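Local atomic coordinates of CRISPR-associated protein Cas6 C-terminal domain-containing protein (Thermus thermophilus, PDB entry 4C8Z), a protein that probably acts as a CRISPR-associated endoribonuclease of the Cas6 family, binding and cutting CRISPR repeat RNA in antiviral defense. Residues 43-48 with 155-160. Sequence-based numbering, arbitrary orientation.
Sequences QGENPF and LEAFGP. With K (potassium ion), chain E; nucleotides of chain C.
At the RNA-binding, potassium-holding loop 43-48, Pro47 and its neighbours pack against Phe158 from the end of helix 144-158. The Phe158 ring, with CG anti to its own carbonyl carbon (chi1 -54°), reaches out from the last helical turn. Pro47 CA lies over one face, 3.9 Å from the Phe158 ring centroid and 25° off the normal, a CH-pi contact. Proline suits this place because it offers an apolar surface and no amide N-H to bury against the aromatic ring; its CB lies 3.9 Å from Phe158 CE1. Ala157 CB sits over the opposite face, its small methyl fitting close to the ring. Glu45 O meets the ring edge, 3.6 Å from Phe158 CZ, while the Glu45 carboxylate turns to a salt bridge with Arg153 on the same helix. Asn46 O lies 3.2 Å from Phe158 CE2 and also accepts a hydrogen bond from Arg154 NH2.

The other side of the loop faces RNA. Asn46 OD1 and Gln43 O each bind potassium at 2.8 Å; Tyr30, Val40, His41 and ribose oxygens of G27 of chain C complete the site. The contact thus joins the two five-stranded halves of the chain, consistent with the paired ferredoxin-like (RAMP) folds of Cas6 proteins.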
loop_
_atom_site.group_PDB
_atom_site.type_symbol
_atom_site.label_atom_id
_atom_site.label_comp_id
_atom_site.label_asym_id
_atom_site.label_seq_id
_atom_site.Cartn_x
_atom_site.Cartn_y
_atom_site.Cartn_z
ATOM N N GLN A 43 2.951 29.619 5.206
ATOM C CA GLN A 43 2.688 29.272 3.813
ATOM C C GLN A 43 2.159 27.847 3.712
ATOM O O GLN A 43 2.709 26.939 4.312
ATOM C CB GLN A 43 3.959 29.398 2.990
ATOM C CG GLN A 43 4.074 30.718 2.316
ATOM C CD GLN A 43 5.453 30.951 1.732
ATOM O OE1 GLN A 43 6.243 30.008 1.541
ATOM N NE2 GLN A 43 5.749 32.214 1.433
ATOM N N GLY A 44 1.084 27.663 2.964
ATOM C CA GLY A 44 0.473 26.362 2.837
ATOM C C GLY A 44 1.295 25.354 2.051
ATOM O O GLY A 44 1.050 24.148 2.125
ATOM N N GLU A 45 2.270 25.834 1.290
ATOM C CA GLU A 45 3.093 24.936 0.513
ATOM C C GLU A 45 4.549 25.229 0.808
ATOM O O GLU A 45 5.007 26.343 0.628
ATOM C CB GLU A 45 2.762 25.066 -0.972
ATOM C CG GLU A 45 2.934 23.761 -1.720
ATOM C CD GLU A 45 1.801 23.497 -2.705
ATOM O OE1 GLU A 45 1.176 24.477 -3.205
ATOM O OE2 GLU A 45 1.521 22.294 -2.943
ATOM N N ASN A 46 5.285 24.232 1.280
ATOM C CA ASN A 46 6.644 24.475 1.768
ATOM C C ASN A 46 7.727 24.482 0.712
ATOM O O ASN A 46 7.857 23.498 0.002
ATOM C CB ASN A 46 7.055 23.409 2.763
ATOM C CG ASN A 46 6.477 23.636 4.108
ATOM O OD1 ASN A 46 6.099 24.756 4.456
ATOM N ND2 ASN A 46 6.405 22.573 4.898
ATOM N N PRO A 47 8.567 25.547 0.678
ATOM C CA PRO A 47 9.677 25.636 -0.281
ATOM C C PRO A 47 10.918 24.853 0.162
ATOM O O PRO A 47 12.056 25.150 -0.254
ATOM C CB PRO A 47 9.999 27.126 -0.296
ATOM C CG PRO A 47 9.007 27.781 0.678
ATOM C CD PRO A 47 8.541 26.729 1.557
ATOM N N PHE A 48 10.687 23.830 0.975
ATOM C CA PHE A 48 11.772 23.078 1.587
ATOM C C PHE A 48 11.285 21.721 2.072
ATOM O O PHE A 48 10.097 21.489 2.134
ATOM C CB PHE A 48 12.303 23.836 2.803
ATOM C CG PHE A 48 11.349 23.845 3.966
ATOM C CD1 PHE A 48 10.296 24.748 4.005
ATOM C CD2 PHE A 48 11.503 22.952 5.016
ATOM C CE1 PHE A 48 9.425 24.765 5.058
ATOM C CE2 PHE A 48 10.640 22.973 6.072
ATOM C CZ PHE A 48 9.588 23.881 6.086
ATOM N N LEU A 155 6.576 20.628 -7.783
ATOM C CA LEU A 155 7.314 20.979 -9.000
ATOM C C LEU A 155 6.712 22.195 -9.693
ATOM O O LEU A 155 7.433 23.127 -10.025
ATOM C CB LEU A 155 7.331 19.813 -9.995
ATOM C CG LEU A 155 8.398 19.892 -11.091
ATOM C CD1 LEU A 155 9.787 19.729 -10.501
ATOM C CD2 LEU A 155 8.189 18.874 -12.198
ATOM N N GLU A 156 5.399 22.176 -9.933
ATOM C CA GLU A 156 4.745 23.305 -10.605
ATOM C C GLU A 156 4.776 24.541 -9.717
ATOM O O GLU A 156 4.938 25.654 -10.204
ATOM C CB GLU A 156 3.294 22.988 -11.007
ATOM C CG GLU A 156 3.090 21.656 -11.733
ATOM C CD GLU A 156 1.902 21.669 -12.679
ATOM O OE1 GLU A 156 0.811 22.115 -12.277
ATOM O OE2 GLU A 156 2.060 21.253 -13.841
ATOM N N ALA A 157 4.619 24.346 -8.414
ATOM C CA ALA A 157 4.622 25.463 -7.463
ATOM C C ALA A 157 5.945 26.221 -7.482
ATOM O O ALA A 157 5.960 27.435 -7.674
ATOM C CB ALA A 157 4.311 24.979 -6.060
ATOM N N PHE A 158 7.052 25.505 -7.307
ATOM C CA PHE A 158 8.351 26.155 -7.195
ATOM C C PHE A 158 9.221 26.137 -8.460
ATOM O O PHE A 158 10.251 26.804 -8.508
ATOM C CB PHE A 158 9.098 25.534 -6.028
ATOM C CG PHE A 158 8.320 25.569 -4.747
ATOM C CD1 PHE A 158 7.928 26.781 -4.208
ATOM C CD2 PHE A 158 7.953 24.396 -4.103
ATOM C CE1 PHE A 158 7.202 26.821 -3.052
ATOM C CE2 PHE A 158 7.220 24.433 -2.955
ATOM C CZ PHE A 158 6.849 25.646 -2.423
ATOM N N GLY A 159 8.805 25.400 -9.484
ATOM C CA GLY A 159 9.590 25.259 -10.694
ATOM C C GLY A 159 9.088 26.110 -11.838
ATOM O O GLY A 159 8.001 26.688 -11.774
ATOM N N PRO A 160 9.889 26.184 -12.909
ATOM C CA PRO A 160 9.709 27.059 -14.079
ATOM C C PRO A 160 8.658 26.563 -15.079
ATOM O O PRO A 160 8.263 27.317 -15.971
ATOM C CB PRO A 160 11.085 27.023 -14.738
ATOM C CG PRO A 160 11.581 25.667 -14.447
ATOM C CD PRO A 160 11.093 25.346 -13.043
HETATM K K K E . 4.667 26.319 6.232
ATOM P P G C 27 2.369 19.732 4.163
ATOM O OP1 G C 27 3.770 19.652 3.678
ATOM O OP2 G C 27 1.805 18.636 4.990
ATOM O "O5'" G C 27 2.119 21.086 4.970
ATOM C "C5'" G C 27 2.647 22.323 4.506
ATOM C "C4'" G C 27 2.240 23.464 5.407
ATOM O "O4'" G C 27 0.791 23.631 5.383
ATOM C "C3'" G C 27 2.551 23.311 6.888
ATOM O "O3'" G C 27 3.898 23.587 7.205
ATOM C "C2'" G C 27 1.573 24.287 7.511
ATOM O "O2'" G C 27 1.999 25.634 7.332
ATOM C "C1'" G C 27 0.342 24.059 6.653
ATOM N N9 G C 27 -0.483 23.006 7.232
ATOM C C8 G C 27 -0.517 21.722 6.748
ATOM N N7 G C 27 -1.307 20.965 7.421
ATOM C C5 G C 27 -1.805 21.810 8.406
ATOM C C6 G C 27 -2.709 21.512 9.441
ATOM O O6 G C 27 -3.275 20.452 9.713
ATOM N N1 G C 27 -2.942 22.601 10.226
ATOM C C2 G C 27 -2.419 23.854 10.078
ATOM N N2 G C 27 -2.946 24.603 11.058
ATOM N N3 G C 27 -1.574 24.168 9.114
ATOM C C4 G C 27 -1.310 23.088 8.321
ATOM P P G C 26 -0.896 15.498 0.330
ATOM O OP1 G C 26 0.346 15.031 -0.313
ATOM O OP2 G C 26 -1.301 14.895 1.630
ATOM O "O5'" G C 26 -0.703 17.052 0.482
ATOM C "C5'" G C 26 -0.264 17.606 1.701
ATOM C "C4'" G C 26 -0.423 19.099 1.687
ATOM O "O4'" G C 26 -1.826 19.467 1.663
ATOM C "C3'" G C 26 0.119 19.828 2.894
ATOM O "O3'" G C 26 1.513 19.941 2.844
ATOM C "C2'" G C 26 -0.629 21.151 2.829
ATOM O "O2'" G C 26 -0.104 21.994 1.815
ATOM C "C1'" G C 26 -2.011 20.666 2.390
ATOM N N9 G C 26 -2.881 20.340 3.526
ATOM C C8 G C 26 -3.343 19.063 3.726
ATOM N N7 G C 26 -4.090 18.964 4.769
ATOM C C5 G C 26 -4.123 20.256 5.265
ATOM C C6 G C 26 -4.808 20.712 6.388
ATOM O O6 G C 26 -5.526 20.079 7.169
ATOM N N1 G C 26 -4.599 22.055 6.576
ATOM C C2 G C 26 -3.856 22.891 5.808
ATOM N N2 G C 26 -3.973 24.102 6.374
ATOM N N3 G C 26 -3.193 22.494 4.727
ATOM C C4 G C 26 -3.375 21.153 4.525
#